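Side-chain contacts in DNA replication and repair protein RecF (Caldanaerobacter subterraneus subsp. tengcongensis, PDB 5Z69), which acts as an ATP-binding recombination mediator of the RecFOR DNA repair pathway and probably binds single-stranded DNA preferentially: residues 212-217 with 305-310; 142-147 with 206-211. All blocks are in the same frame, centred on the assembly; numbering follows the deposited sequence.

Contact 1: residues 212-217 with 305-310; sequences KNSMSK and ELEILE
Glu307 OE1 is gripped by two groups: in the conformer described, Ser214 OG donates to it at 2.6 Å, and a water donates from 2.8 Å to the same Glu307 OE1. The serine comes from above the carboxylate, 78° out of its plane, so the hydroxyl sits over the flat group. With OG lying anti to the backbone N (chi1 -173°) in this conformer, the hydroxyl of Ser214 reaches across to Glu307, and Ser304, about one turn before Glu307, shares a hydrogen bond with the same hydroxyl. The second carboxylate oxygen carries the charge pair: Lys217 NZ meets Glu307 OE2 at 3.0 Å on the syn lone pair, a hydrogen bond and salt bridge in one. The glutamate arrives with its chain extended beyond CG, whereas the lysine bends at chi2, chi3 and chi4 to bring its ammonium round to that oxygen. Two unlike donors on separate oxygens should limit rotation of the carboxylate, and the nearby ammonium would favour its ionised form. A glutamine here would probably leave Lys217 without its counter-charge and weaken the grip on the serine hydroxyl. The contact is small, burying 152 Å², and both its close residue pairs are hydrogen bonds. It is thus a polar interhelical bridge, tying helix 186-222 to helix 291-313 away from the nucleotide pocket.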
ATOM      1  N   LYS A 212      -9.729 -11.956  -7.793  1.00 47.36           N
ATOM      2  CA  LYS A 212      -9.954 -12.378  -6.408  1.00 47.90           C
ATOM      3  C   LYS A 212     -11.019 -13.493  -6.318  1.00 46.04           C
ATOM      4  O   LYS A 212     -10.784 -14.521  -5.685  1.00 52.23           O
ATOM      5  CB  LYS A 212     -10.335 -11.166  -5.549  1.00 54.22           C
ATOM      6  CG  LYS A 212     -10.257 -11.393  -4.036  1.00 56.53           C
ATOM      7  CD  LYS A 212     -11.600 -11.775  -3.459  1.00 62.56           C
ATOM      8  CE  LYS A 212     -12.628 -10.684  -3.705  1.00 76.36           C
ATOM      9  NZ  LYS A 212     -13.364 -10.869  -4.988  1.00 76.79           N
ATOM     10  N   ASN A 213     -12.165 -13.307  -6.972  1.00 41.63           N
ATOM     11  CA  ASN A 213     -13.204 -14.346  -7.022  1.00 49.45           C
ATOM     12  C   ASN A 213     -12.695 -15.707  -7.481  1.00 61.07           C
ATOM     13  O   ASN A 213     -12.933 -16.726  -6.832  1.00 60.03           O
ATOM     14  CB  ASN A 213     -14.345 -13.951  -7.964  1.00 54.22           C
ATOM     15  CG  ASN A 213     -15.052 -12.687  -7.545  1.00 66.11           C
ATOM     16  OD1 ASN A 213     -15.104 -12.345  -6.363  1.00 65.27           O
ATOM     17  ND2 ASN A 213     -15.619 -11.981  -8.522  1.00 71.55           N
ATOM     18  N   SER A 214     -12.019 -15.719  -8.626  1.00 47.97           N
ATOM     19  CA  SER A 214     -11.539 -16.964  -9.198  0.65 47.87           C
ATOM     20  C   SER A 214     -10.436 -17.581  -8.348  1.00 45.98           C
ATOM     21  O   SER A 214     -10.402 -18.791  -8.150  1.00 48.46           O
ATOM     22  CB  SER A 214     -11.033 -16.741 -10.631  0.65 42.90           C
ATOM     23  OG  SER A 214     -10.717 -17.980 -11.230  0.65 39.54           O
ATOM     24  N   MET A 215      -9.533 -16.753  -7.844  1.00 44.17           N
ATOM     25  CA  MET A 215      -8.446 -17.270  -7.026  1.00 53.13           C
ATOM     26  C   MET A 215      -8.939 -17.812  -5.693  1.00 58.31           C
ATOM     27  O   MET A 215      -8.361 -18.760  -5.169  1.00 60.32           O
ATOM     28  CB  MET A 215      -7.403 -16.199  -6.732  1.00 53.57           C
ATOM     29  CG  MET A 215      -6.519 -15.801  -7.865  1.00 51.83           C
ATOM     30  SD  MET A 215      -5.359 -14.592  -7.205  1.00 46.72           S
ATOM     31  CE  MET A 215      -4.072 -15.600  -6.543  1.00 49.23           C
ATOM     32  N   SER A 216      -9.965 -17.176  -5.126  1.00 56.31           N
ATOM     33  CA  SER A 216     -10.543 -17.635  -3.857  1.00 60.27           C
ATOM     34  C   SER A 216     -11.144 -19.014  -4.030  1.00 60.17           C
ATOM     35  O   SER A 216     -11.075 -19.852  -3.131  1.00 60.12           O
ATOM     36  CB  SER A 216     -11.615 -16.673  -3.351  1.00 52.64           C
ATOM     37  OG  SER A 216     -11.041 -15.485  -2.855  1.00 60.59           O
ATOM     38  N   LYS A 217     -11.742 -19.236  -5.197  1.00 60.03           N
ATOM     39  CA  LYS A 217     -12.306 -20.529  -5.526  1.00 55.46           C
ATOM     40  C   LYS A 217     -11.191 -21.577  -5.587  1.00 61.59           C
ATOM     41  O   LYS A 217     -11.279 -22.616  -4.946  1.00 67.41           O
ATOM     42  CB  LYS A 217     -13.077 -20.452  -6.851  1.00 62.49           C
ATOM     43  CG  LYS A 217     -13.908 -21.683  -7.211  1.00 60.97           C
ATOM     44  CD  LYS A 217     -13.127 -22.713  -8.033  1.00 58.40           C
ATOM     45  CE  LYS A 217     -12.516 -22.101  -9.292  1.00 58.22           C
ATOM     46  NZ  LYS A 217     -13.526 -21.679 -10.310  1.00 58.11           N
ATOM     47  N   GLU A 305      -5.970 -16.830 -14.292  1.00 40.99           N
ATOM     48  CA  GLU A 305      -5.662 -16.173 -15.554  1.00 31.71           C
ATOM     49  C   GLU A 305      -6.340 -16.943 -16.660  1.00 25.22           C
ATOM     50  O   GLU A 305      -7.072 -16.387 -17.487  1.00 31.85           O
ATOM     51  CB  GLU A 305      -4.147 -16.113 -15.778  1.00 36.47           C
ATOM     52  CG  GLU A 305      -3.742 -15.424 -17.083  1.00 30.66           C
ATOM     53  CD  GLU A 305      -2.267 -15.591 -17.400  1.00 36.03           C
ATOM     54  OE1 GLU A 305      -1.458 -15.691 -16.447  1.00 32.10           O
ATOM     55  OE2 GLU A 305      -1.922 -15.624 -18.612  1.00 31.32           O
ATOM     56  N   LEU A 306      -6.113 -18.247 -16.647  1.00 32.32           N
ATOM     57  CA  LEU A 306      -6.706 -19.145 -17.621  1.00 28.84           C
ATOM     58  C   LEU A 306      -8.234 -19.050 -17.631  1.00 35.94           C
ATOM     59  O   LEU A 306      -8.858 -18.872 -18.676  1.00 31.36           O
ATOM     60  CB  LEU A 306      -6.255 -20.571 -17.320  1.00 30.36           C
ATOM     61  CG  LEU A 306      -6.914 -21.682 -18.136  1.00 37.13           C
ATOM     62  CD1 LEU A 306      -6.778 -21.415 -19.625  1.00 40.77           C
ATOM     63  CD2 LEU A 306      -6.302 -23.030 -17.755  1.00 31.32           C
ATOM     64  N   GLU A 307      -8.834 -19.172 -16.457  1.00 36.17           N
ATOM     65  CA  GLU A 307     -10.283 -19.129 -16.347  1.00 45.12           C
ATOM     66  C   GLU A 307     -10.868 -17.803 -16.851  1.00 35.90           C
ATOM     67  O   GLU A 307     -11.810 -17.793 -17.637  1.00 33.81           O
ATOM     68  CB  GLU A 307     -10.699 -19.363 -14.892  1.00 36.96           C
ATOM     69  CG  GLU A 307     -12.170 -19.134 -14.648  1.00 36.71           C
ATOM     70  CD  GLU A 307     -12.565 -19.527 -13.236  1.00 49.99           C
ATOM     71  OE1 GLU A 307     -12.960 -18.638 -12.457  1.00 47.19           O
ATOM     72  OE2 GLU A 307     -12.451 -20.727 -12.910  1.00 50.91           O
ATOM     73  N   ILE A 308     -10.322 -16.686 -16.377  1.00 33.70           N
ATOM     74  CA  ILE A 308     -10.786 -15.382 -16.833  1.00 31.38           C
ATOM     75  C   ILE A 308     -10.580 -15.224 -18.363  1.00 34.26           C
ATOM     76  O   ILE A 308     -11.452 -14.725 -19.074  1.00 31.92           O
ATOM     77  CB  ILE A 308     -10.070 -14.251 -16.047  1.00 36.96           C
ATOM     78  CG1 ILE A 308     -10.447 -14.342 -14.562  1.00 40.39           C
ATOM     79  CG2 ILE A 308     -10.451 -12.878 -16.597  1.00 29.04           C
ATOM     80  CD1 ILE A 308      -9.667 -13.399 -13.630  1.00 37.58           C
ATOM     81  N   LEU A 309      -9.442 -15.675 -18.877  1.00 29.27           N
ATOM     82  CA  LEU A 309      -9.178 -15.545 -20.315  1.00 27.33           C
ATOM     83  C   LEU A 309     -10.243 -16.308 -21.143  1.00 34.12           C
ATOM     84  O   LEU A 309     -10.809 -15.755 -22.100  1.00 34.64           O
ATOM     85  CB  LEU A 309      -7.741 -16.023 -20.641  1.00 30.88           C
ATOM     86  CG  LEU A 309      -7.286 -16.214 -22.109  1.00 44.51           C
ATOM     87  CD1 LEU A 309      -7.763 -15.085 -22.937  1.00 48.51           C
ATOM     88  CD2 LEU A 309      -5.751 -16.286 -22.233  1.00 33.51           C
ATOM     89  N   GLU A 310     -10.539 -17.550 -20.774  1.00 35.96           N
ATOM     90  CA  GLU A 310     -11.568 -18.323 -21.494  1.00 30.42           C
ATOM     91  C   GLU A 310     -12.940 -17.661 -21.479  1.00 31.07           C
ATOM     92  O   GLU A 310     -13.624 -17.576 -22.503  1.00 33.33           O
ATOM     93  CB  GLU A 310     -11.710 -19.713 -20.901  1.00 34.28           C
ATOM     94  CG  GLU A 310     -10.470 -20.540 -20.994  1.00 50.56           C
ATOM     95  CD  GLU A 310     -10.730 -21.978 -20.618  1.00 58.60           C
ATOM     96  OE1 GLU A 310     -10.640 -22.286 -19.406  1.00 63.49           O
ATOM     97  OE2 GLU A 310     -11.040 -22.785 -21.525  1.00 48.29           O
TER
HETATM   98  O   HOH W   1     -15.186 -18.638 -10.710  1.00 64.81           O

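Contact 2: residues 142-147 with 206-211; sequences KYLDAC and NYLEKL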
ATOM      1  N   LYS A 142       3.452  -5.407 -14.375  1.00 39.99           N
ATOM      2  CA  LYS A 142       3.704  -5.868 -15.735  1.00 34.06           C
ATOM      3  C   LYS A 142       2.784  -7.057 -16.052  1.00 33.80           C
ATOM      4  O   LYS A 142       2.253  -7.151 -17.155  1.00 34.04           O
ATOM      5  CB  LYS A 142       5.179  -6.248 -15.921  1.00 31.97           C
ATOM      6  CG  LYS A 142       5.459  -7.049 -17.226  1.00 58.21           C
ATOM      7  CD  LYS A 142       6.952  -7.339 -17.486  1.00 57.71           C
ATOM      8  CE  LYS A 142       7.144  -8.039 -18.842  1.00 58.90           C
ATOM      9  NZ  LYS A 142       8.536  -8.535 -19.071  1.00 59.33           N
ATOM     10  N   TYR A 143       2.577  -7.927 -15.059  1.00 31.91           N
ATOM     11  CA  TYR A 143       1.756  -9.126 -15.204  1.00 32.84           C
ATOM     12  C   TYR A 143       0.291  -8.771 -15.422  1.00 32.85           C
ATOM     13  O   TYR A 143      -0.382  -9.299 -16.316  1.00 27.73           O
ATOM     14  CB  TYR A 143       1.901 -10.032 -13.971  1.00 32.03           C
ATOM     15  CG  TYR A 143       0.932 -11.185 -13.982  1.00 31.83           C
ATOM     16  CD1 TYR A 143      -0.183 -11.201 -13.147  1.00 31.07           C
ATOM     17  CD2 TYR A 143       1.103 -12.241 -14.875  1.00 30.47           C
ATOM     18  CE1 TYR A 143      -1.096 -12.273 -13.187  1.00 33.67           C
ATOM     19  CE2 TYR A 143       0.205 -13.311 -14.926  1.00 28.44           C
ATOM     20  CZ  TYR A 143      -0.891 -13.323 -14.086  1.00 34.63           C
ATOM     21  OH  TYR A 143      -1.776 -14.389 -14.166  1.00 31.61           O
ATOM     22  N   LEU A 144      -0.204  -7.877 -14.584  1.00 25.81           N
ATOM     23  CA  LEU A 144      -1.564  -7.382 -14.689  1.00 36.09           C
ATOM     24  C   LEU A 144      -1.854  -6.683 -16.029  1.00 30.12           C
ATOM     25  O   LEU A 144      -2.909  -6.884 -16.622  1.00 26.96           O
ATOM     26  CB  LEU A 144      -1.844  -6.424 -13.530  1.00 33.48           C
ATOM     27  CG  LEU A 144      -3.261  -5.866 -13.454  1.00 39.28           C
ATOM     28  CD1 LEU A 144      -4.265  -6.974 -13.314  1.00 32.67           C
ATOM     29  CD2 LEU A 144      -3.372  -4.885 -12.274  1.00 36.12           C
ATOM     30  N   ASP A 145      -0.929  -5.837 -16.487  1.00 25.87           N
ATOM     31  CA  ASP A 145      -1.095  -5.127 -17.753  1.00 22.21           C
ATOM     32  C   ASP A 145      -1.179  -6.110 -18.928  1.00 26.80           C
ATOM     33  O   ASP A 145      -1.952  -5.909 -19.860  1.00 24.03           O
ATOM     34  CB  ASP A 145       0.069  -4.165 -17.985  1.00 31.44           C
ATOM     35  CG  ASP A 145      -0.064  -2.866 -17.215  1.00 36.84           C
ATOM     36  OD1 ASP A 145      -1.193  -2.486 -16.838  1.00 31.85           O
ATOM     37  OD2 ASP A 145       0.974  -2.202 -17.035  1.00 33.68           O
ATOM     38  N   ALA A 146      -0.374  -7.164 -18.872  1.00 26.30           N
ATOM     39  CA  ALA A 146      -0.332  -8.163 -19.950  1.00 30.27           C
ATOM     40  C   ALA A 146      -1.574  -9.034 -19.945  1.00 33.75           C
ATOM     41  O   ALA A 146      -2.128  -9.322 -21.006  1.00 30.09           O
ATOM     42  CB  ALA A 146       0.916  -9.032 -19.826  1.00 28.35           C
ATOM     43  N   CYS A 147      -2.011  -9.469 -18.760  1.00 24.90           N
ATOM     44  CA  CYS A 147      -3.250 -10.232 -18.658  1.00 29.77           C
ATOM     45  C   CYS A 147      -4.418  -9.467 -19.255  1.00 36.95           C
ATOM     46  O   CYS A 147      -5.204 -10.006 -20.051  1.00 29.10           O
ATOM     47  CB  CYS A 147      -3.567 -10.578 -17.204  1.00 40.85           C
ATOM     48  SG  CYS A 147      -2.445 -11.790 -16.517  1.00 31.59           S
ATOM     49  N   ASN A 206     -11.751  -3.849 -12.176  1.00 32.81           N
ATOM     50  CA  ASN A 206     -12.639  -4.880 -12.716  0.51 39.59           C
ATOM     51  C   ASN A 206     -11.939  -6.238 -12.797  1.00 37.22           C
ATOM     52  O   ASN A 206     -12.518  -7.265 -12.453  1.00 37.33           O
ATOM     53  CB  ASN A 206     -13.160  -4.496 -14.106  0.51 42.06           C
ATOM     54  CG  ASN A 206     -13.951  -3.195 -14.111  0.51 46.61           C
ATOM     55  OD1 ASN A 206     -13.972  -2.480 -15.116  0.51 49.88           O
ATOM     56  ND2 ASN A 206     -14.602  -2.880 -12.995  0.51 42.73           N
ATOM     57  N   TYR A 207     -10.686  -6.232 -13.255  1.00 35.71           N
ATOM     58  CA  TYR A 207      -9.960  -7.486 -13.437  1.00 33.42           C
ATOM     59  C   TYR A 207      -9.568  -8.073 -12.071  1.00 29.79           C
ATOM     60  O   TYR A 207      -9.664  -9.283 -11.854  1.00 33.68           O
ATOM     61  CB  TYR A 207      -8.694  -7.293 -14.314  1.00 32.96           C
ATOM     62  CG  TYR A 207      -7.988  -8.598 -14.596  1.00 25.95           C
ATOM     63  CD1 TYR A 207      -8.256  -9.320 -15.766  1.00 29.96           C
ATOM     64  CD2 TYR A 207      -7.061  -9.122 -13.702  1.00 29.81           C
ATOM     65  CE1 TYR A 207      -7.620 -10.526 -16.021  1.00 26.01           C
ATOM     66  CE2 TYR A 207      -6.426 -10.322 -13.946  1.00 33.76           C
ATOM     67  CZ  TYR A 207      -6.706 -11.019 -15.124  1.00 30.92           C
ATOM     68  OH  TYR A 207      -6.097 -12.233 -15.378  1.00 34.21           O
ATOM     69  N   LEU A 208      -9.102  -7.216 -11.172  1.00 30.81           N
ATOM     70  CA  LEU A 208      -8.686  -7.668  -9.855  1.00 41.99           C
ATOM     71  C   LEU A 208      -9.883  -8.253  -9.064  1.00 38.24           C
ATOM     72  O   LEU A 208      -9.711  -9.244  -8.339  1.00 37.28           O
ATOM     73  CB  LEU A 208      -8.003  -6.530  -9.102  1.00 38.70           C
ATOM     74  CG  LEU A 208      -6.605  -6.202  -9.632  1.00 42.66           C
ATOM     75  CD1 LEU A 208      -6.132  -4.962  -8.981  1.00 32.62           C
ATOM     76  CD2 LEU A 208      -5.582  -7.312  -9.412  1.00 36.88           C
ATOM     77  N   GLU A 209     -11.062  -7.646  -9.214  1.00 36.88           N
ATOM     78  CA  GLU A 209     -12.318  -8.229  -8.712  1.00 43.28           C
ATOM     79  C   GLU A 209     -12.483  -9.645  -9.193  1.00 52.49           C
ATOM     80  O   GLU A 209     -12.675 -10.552  -8.399  1.00 45.12           O
ATOM     81  CB  GLU A 209     -13.536  -7.446  -9.202  1.00 54.66           C
ATOM     82  CG  GLU A 209     -13.894  -6.173  -8.427  1.00 65.05           C
ATOM     83  CD  GLU A 209     -15.264  -5.654  -8.831  1.00 76.99           C
ATOM     84  OE1 GLU A 209     -15.356  -4.484  -9.269  1.00 80.89           O
ATOM     85  OE2 GLU A 209     -16.241  -6.432  -8.704  1.00 79.27           O
ATOM     86  N   LYS A 210     -12.428  -9.832 -10.513  1.00 47.23           N
ATOM     87  CA  LYS A 210     -12.545 -11.175 -11.083  1.00 41.92           C
ATOM     88  C   LYS A 210     -11.413 -12.071 -10.619  1.00 35.65           C
ATOM     89  O   LYS A 210     -11.630 -13.242 -10.319  1.00 43.38           O
ATOM     90  CB  LYS A 210     -12.569 -11.110 -12.606  1.00 41.12           C
ATOM     91  CG  LYS A 210     -13.807 -10.457 -13.137  1.00 47.49           C
ATOM     92  CD  LYS A 210     -13.717 -10.214 -14.635  1.00 56.93           C
ATOM     93  CE  LYS A 210     -15.042  -9.703 -15.174  1.00 53.70           C
ATOM     94  NZ  LYS A 210     -14.898  -9.130 -16.529  1.00 58.63           N
ATOM     95  N   LEU A 211     -10.204 -11.515 -10.548  1.00 41.00           N
ATOM     96  CA  LEU A 211      -9.049 -12.282 -10.111  1.00 37.15           C
ATOM     97  C   LEU A 211      -9.275 -12.818  -8.695  1.00 43.79           C
ATOM     98  O   LEU A 211      -9.059 -13.997  -8.427  1.00 45.81           O
ATOM     99  CB  LEU A 211      -7.774 -11.428 -10.161  1.00 30.99           C
ATOM    100  CG  LEU A 211      -6.506 -12.176  -9.738  1.00 41.22           C
ATOM    101  CD1 LEU A 211      -6.325 -13.363 -10.679  1.00 45.66           C
ATOM    102  CD2 LEU A 211      -5.256 -11.295  -9.746  1.00 41.38           C
TER
HETATM  103  O   HOH W   2      -4.299 -13.395 -13.580  1.00 45.99           O
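Leu144 CD1 lies 3.5 Å from Tyr207 CD2, the shortest apolar approach between these two helix segments. The methyl meets the phenol ring obliquely, and the leucine and tyrosine run alongside one another, antiparallel. The same methyl also packs on a second residue of the facing helix, with Leu144 CD1 at 4.1 Å from Leu208 CD2, so one branch of the leucine serves two neighbours. Farther along the ring, Cys147 CB is 3.5 Å from Tyr207 OH and also approaches obliquely. Tyr207 is thus touched both on its ring and at its hydroxyl end by residues three positions apart on helix 137-151. Its CG stands anti to the backbone N (chi1 -176°), which carries the ring from helix 186-222 across to that helix.

The next shell is mixed. A water in the plane of the Tyr207 ring, at its edge, sits 2.8 Å from Tyr207 OH and donates to Tyr143 OH, also at 2.8 Å, linking the two phenols across the contact. Cys147 SG lies 3.3 Å above the Tyr143 ring plane, displaced from the ring centre toward its edge. Tyr143 OH is probably hydrogen-bonded to Glu305 as well, and Ile308 packs on Tyr207, both from helix 291-313, while Tyr231 of strand 227-232 touches Leu208. The segment axes run at 97° and come no nearer than 11.4 Å, a spacing spanned by side chains. The result is a buried, nearly perpendicular crossing of helices 137-151 and 186-222, with helix 291-313 and strand 227-232 packed beside it.

How the contacts relate
Along the chain the pair 142-147/206-211 comes first and 212-217/305-310 follows, yet the centres of the two contacts are only about 10 Å apart. Both use helix 186-222, on which residues 206-211 run directly into 212-217. Helix 137-151 meets the 206-211 part, whereas helix 291-313 spans both parts. Ile308 of contact 1 shows this directly: its CD1 packs 3.7 Å from Leu211 N of contact 2. One long helix is therefore braced by two others, by mainly apolar packing with one water bridge at contact 2 and by polar bridging at contact 1. The shared helix and these direct touches join the contacts into one packed region away from the nucleotide pocket.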